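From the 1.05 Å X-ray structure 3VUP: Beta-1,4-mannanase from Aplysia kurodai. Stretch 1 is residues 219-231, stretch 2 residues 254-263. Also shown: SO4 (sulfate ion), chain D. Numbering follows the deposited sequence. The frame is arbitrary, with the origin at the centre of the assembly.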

# COMPACT_ATOMS: atom_id res chain seq x y z
N LEU A 219 7.40 8.50 -3.70
CA LEU A 219 6.38 7.84 -4.49
C LEU A 219 5.18 7.49 -3.63
O LEU A 219 5.32 7.21 -2.43
CB LEU A 219 6.94 6.56 -5.12
CG LEU A 219 8.21 6.73 -5.98
CD1 LEU A 219 8.67 5.38 -6.51
CD2 LEU A 219 7.97 7.71 -7.12
N VAL A 220 4.00 7.47 -4.26
CA VAL A 220 2.76 7.21 -3.55
C VAL A 220 1.94 6.16 -4.30
O VAL A 220 1.83 6.19 -5.54
CB VAL A 220 1.93 8.51 -3.36
CG1 VAL A 220 0.67 8.23 -2.54
CG2 VAL A 220 2.77 9.57 -2.68
N THR A 221 1.36 5.24 -3.53
CA THR A 221 0.49 4.20 -4.07
C THR A 221 -0.68 3.98 -3.10
O THR A 221 -0.83 4.70 -2.11
CB THR A 221 1.28 2.88 -4.30
OG1 THR A 221 0.49 1.95 -5.04
CG2 THR A 221 1.69 2.26 -2.98
N MET A 222 -1.50 2.98 -3.41
CA MET A 222 -2.63 2.56 -2.59
C MET A 222 -2.93 1.13 -3.02
O MET A 222 -2.89 0.82 -4.21
CB MET A 222 -3.81 3.52 -2.80
CG MET A 222 -5.13 3.10 -2.16
SD MET A 222 -6.02 1.90 -3.17
CE MET A 222 -6.11 2.80 -4.72
N GLY A 223 -3.21 0.25 -2.06
CA GLY A 223 -3.40 -1.16 -2.36
C GLY A 223 -4.86 -1.56 -2.51
O GLY A 223 -5.60 -1.62 -1.52
N VAL A 224 -5.29 -1.82 -3.74
CA VAL A 224 -6.67 -2.23 -3.96
C VAL A 224 -6.87 -3.69 -3.62
O VAL A 224 -5.97 -4.52 -3.77
CB VAL A 224 -7.16 -1.96 -5.41
CG1 VAL A 224 -7.04 -0.47 -5.74
CG2 VAL A 224 -6.41 -2.80 -6.44
N TRP A 225 -8.07 -4.04 -3.18
CA TRP A 225 -8.35 -5.41 -2.78
C TRP A 225 -8.36 -6.39 -3.95
O TRP A 225 -8.13 -7.58 -3.78
CB TRP A 225 -9.65 -5.48 -1.97
CG TRP A 225 -10.83 -6.18 -2.60
CD1 TRP A 225 -11.34 -7.39 -2.22
CD2 TRP A 225 -11.68 -5.71 -3.66
NE1 TRP A 225 -12.44 -7.71 -2.97
CE2 TRP A 225 -12.67 -6.70 -3.87
CE3 TRP A 225 -11.70 -4.57 -4.48
CZ2 TRP A 225 -13.66 -6.59 -4.85
CZ3 TRP A 225 -12.69 -4.46 -5.46
CH2 TRP A 225 -13.65 -5.46 -5.62
N ASN A 226 -8.62 -5.84 -5.14
CA ASN A 226 -8.85 -6.61 -6.35
C ASN A 226 -8.79 -5.56 -7.46
O ASN A 226 -9.33 -4.46 -7.29
CB ASN A 226 -10.25 -7.23 -6.25
CG ASN A 226 -10.58 -8.17 -7.40
OD1 ASN A 226 -10.44 -7.81 -8.57
ND2 ASN A 226 -11.05 -9.38 -7.07
N PRO A 227 -8.14 -5.87 -8.60
CA PRO A 227 -8.08 -4.85 -9.65
C PRO A 227 -9.43 -4.45 -10.26
O PRO A 227 -9.46 -3.51 -11.04
CB PRO A 227 -7.19 -5.51 -10.72
CG PRO A 227 -7.32 -6.97 -10.45
CD PRO A 227 -7.42 -7.09 -8.96
N LYS A 228 -10.52 -5.12 -9.88
CA LYS A 228 -11.85 -4.70 -10.32
C LYS A 228 -12.16 -3.23 -10.06
O LYS A 228 -12.98 -2.67 -10.78
CB LYS A 228 -12.93 -5.59 -9.71
CG LYS A 228 -13.01 -6.96 -10.35
CD LYS A 228 -13.97 -7.88 -9.64
CE LYS A 228 -13.99 -9.26 -10.30
NZ LYS A 228 -15.00 -10.16 -9.68
N SER A 229 -11.56 -2.60 -9.05
CA SER A 229 -11.78 -1.17 -8.81
C SER A 229 -10.78 -0.25 -9.51
O SER A 229 -10.87 0.96 -9.35
CB SER A 229 -11.72 -0.89 -7.31
OG SER A 229 -10.44 -1.29 -6.86
N ASN A 230 -9.87 -0.83 -10.29
CA ASN A 230 -8.64 -0.14 -10.70
C ASN A 230 -8.33 -0.37 -12.19
O ASN A 230 -7.19 -0.18 -12.61
CB ASN A 230 -7.51 -0.69 -9.81
CG ASN A 230 -6.27 0.22 -9.64
OD1 ASN A 230 -5.40 -0.13 -8.85
ND2 ASN A 230 -6.20 1.35 -10.32
N THR A 231 -9.32 -0.77 -12.98
CA THR A 231 -9.12 -0.93 -14.42
C THR A 231 -10.41 -0.56 -15.14
O THR A 231 -11.50 -0.81 -14.63
CB THR A 231 -8.68 -2.37 -14.79
OG1 THR A 231 -8.50 -2.47 -16.20
CG2 THR A 231 -9.70 -3.41 -14.36
N GLY A 254 -1.73 15.20 -6.28
CA GLY A 254 -2.33 14.14 -5.50
C GLY A 254 -2.76 12.95 -6.34
O GLY A 254 -3.94 12.61 -6.41
N VAL A 255 -1.78 12.32 -6.98
CA VAL A 255 -2.00 11.18 -7.86
C VAL A 255 -1.05 10.06 -7.46
O VAL A 255 -0.08 10.28 -6.75
CB VAL A 255 -1.80 11.56 -9.35
CG1 VAL A 255 -2.68 12.75 -9.71
CG2 VAL A 255 -0.34 11.84 -9.64
N PHE A 256 -1.36 8.84 -7.89
CA PHE A 256 -0.48 7.72 -7.61
C PHE A 256 0.64 7.62 -8.63
O PHE A 256 0.44 7.85 -9.83
CB PHE A 256 -1.29 6.42 -7.58
CG PHE A 256 -2.30 6.41 -6.48
CD1 PHE A 256 -1.91 6.68 -5.17
CD2 PHE A 256 -3.65 6.19 -6.73
CE1 PHE A 256 -2.83 6.70 -4.15
CE2 PHE A 256 -4.58 6.22 -5.70
CZ PHE A 256 -4.17 6.48 -4.41
N ASP A 257 1.82 7.27 -8.15
CA ASP A 257 2.96 6.99 -9.02
C ASP A 257 2.95 5.57 -9.57
O ASP A 257 3.45 5.31 -10.66
CB ASP A 257 4.26 7.24 -8.27
CG ASP A 257 4.39 8.67 -7.86
OD1 ASP A 257 4.82 9.46 -8.73
OD2 ASP A 257 4.03 9.02 -6.71
N PHE A 258 2.39 4.65 -8.80
CA PHE A 258 2.26 3.27 -9.24
C PHE A 258 1.03 2.68 -8.61
O PHE A 258 0.56 3.14 -7.57
CB PHE A 258 3.51 2.43 -8.97
CG PHE A 258 3.85 2.21 -7.52
CD1 PHE A 258 3.46 1.04 -6.87
CD2 PHE A 258 4.64 3.11 -6.83
CE1 PHE A 258 3.83 0.79 -5.55
CE2 PHE A 258 5.02 2.87 -5.51
CZ PHE A 258 4.63 1.70 -4.88
N TYR A 259 0.47 1.68 -9.29
CA TYR A 259 -0.69 0.98 -8.79
C TYR A 259 -0.26 -0.31 -8.08
O TYR A 259 0.83 -0.83 -8.31
CB TYR A 259 -1.61 0.66 -9.95
CG TYR A 259 -2.28 1.84 -10.61
CD1 TYR A 259 -3.07 2.73 -9.88
CD2 TYR A 259 -2.20 2.03 -11.99
CE1 TYR A 259 -3.73 3.78 -10.51
CE2 TYR A 259 -2.87 3.08 -12.62
CZ TYR A 259 -3.64 3.94 -11.88
OH TYR A 259 -4.33 4.97 -12.49
N GLN A 260 -1.15 -0.80 -7.23
CA GLN A 260 -0.87 -1.96 -6.39
C GLN A 260 -2.12 -2.80 -6.29
O GLN A 260 -3.12 -2.37 -5.72
CB GLN A 260 -0.42 -1.51 -5.00
CG GLN A 260 -0.12 -2.68 -4.08
CD GLN A 260 -0.14 -2.35 -2.60
OE1 GLN A 260 -0.39 -3.22 -1.78
NE2 GLN A 260 0.13 -1.09 -2.26
N PHE A 261 -2.08 -3.99 -6.88
CA PHE A 261 -3.21 -4.92 -6.86
C PHE A 261 -2.99 -5.99 -5.79
O PHE A 261 -1.89 -6.51 -5.66
CB PHE A 261 -3.31 -5.69 -8.17
CG PHE A 261 -3.61 -4.88 -9.42
CD1 PHE A 261 -4.03 -3.56 -9.40
CD2 PHE A 261 -3.50 -5.52 -10.64
CE1 PHE A 261 -4.31 -2.88 -10.59
CE2 PHE A 261 -3.78 -4.86 -11.83
CZ PHE A 261 -4.20 -3.55 -11.80
N HIS A 262 -4.06 -6.36 -5.09
CA HIS A 262 -4.04 -7.58 -4.29
C HIS A 262 -4.80 -8.65 -5.06
O HIS A 262 -5.74 -8.34 -5.79
CB HIS A 262 -4.68 -7.34 -2.93
CG HIS A 262 -4.00 -6.26 -2.16
ND1 HIS A 262 -4.53 -5.73 -1.00
CD2 HIS A 262 -2.84 -5.61 -2.38
CE1 HIS A 262 -3.72 -4.79 -0.55
NE2 HIS A 262 -2.69 -4.69 -1.37
N SER A 263 -4.38 -9.90 -4.91
CA SER A 263 -5.06 -10.97 -5.63
C SER A 263 -5.08 -12.27 -4.86
O SER A 263 -4.04 -12.84 -4.54
CB SER A 263 -4.43 -11.18 -7.01
OG SER A 263 -5.16 -12.15 -7.77
S SO4 D . -3.37 5.29 -16.16
O1 SO4 D . -2.90 6.52 -16.78
O2 SO4 D . -2.24 4.62 -15.54
O3 SO4 D . -4.35 5.59 -15.13
O4 SO4 D . -3.93 4.42 -17.19
O HOH W 1 -3.46 0.87 -7.00

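Two strands of this β-1,4-mannanase, 220-224 and 259-262, run side by side in the same direction, crossing at about 20° with their axes 4.8 Å apart. Together the two stretches bury 937 Å², yet few direct hydrogen bonds join them. Much of the packing sets aromatic rings of the second stretch against side chains of the first.

At the start, Asp257 points toward the first stretch and grips Val220 at both ends. Val220 N donates to Asp257 OD2 (2.9 Å), and Asp257 N donates to Val220 O (2.8 Å). A short acidic side chain suits this spot, since its carboxylate reaches back to a backbone amide while its own backbone N reaches the carbonyl of the same residue, Val220. Leu219 lies against it, with CD2 3.8 Å from Asp257 CG.

Phe256 and Phe258 then bracket the opening of the strand. Both leave the backbone sideways, but their ring ends come nearer the first stretch. Phe256 fills the space beside Val220 and Met222: its CD1 lies 4.0 Å from Val220 CG1, and its CZ is 3.4 Å from Met222 CB. Met222 N sits over a face of this ring and finds no polar partner in the model. The ring of Phe258 receives Thr221, whose CB stands 3.6 Å from the ring centroid, nearly along the normal, while Thr221 OG1 donates to Phe258 O at 2.8 Å. Threonine serves twice here, its CB making a CH-pi contact with the ring face and its hydroxyl tying down the backbone of the same residue.

Met222 O and Gln260 N do not pair directly; a water links them. It accepts from Gln260 N (2.9 Å) and lies in hydrogen-bonding reach of Met222 O (2.8 Å) and Asn230 OD1 (2.9 Å). Direct pairing follows: Val224 N donates to Gln260 O, and His262 N to Val224 O, each at 3.0 Å.

Gly223 is the hollow of the contact. Gln260 and His262 occupy the space beside it, joined by a hydrogen bond from His262 NE2 to Gln260 OE1 (2.8 Å). A β-carbon on Gly223 would come within 2.7 Å of each of those two atoms, so the bare CA makes room for the pair. The imidazole also lays a face over Gly223 C and Val224 O.

On the other face of the sheet, Val224 and Phe261 pack together, with Val224 CG2 3.9 Å from Phe261 CD1. Pro227 is the bump for this ring: its CB sits 3.5 Å from the Phe261 centroid, 7° off the normal. The 3-10 segment 227-229 then leads to Asn230, whose backbone N donates to Pro227 O (2.8 Å). Asn230 points back toward the second stretch, placing OD1 at the edge of Phe261, 3.4 Å from CE1, and ND2 over a face of Tyr259, 3.4 Å from CD1. One flat amide thus touches two rings, an edge of Phe261 and a face of Tyr259, while its OD1 meets the bridging water.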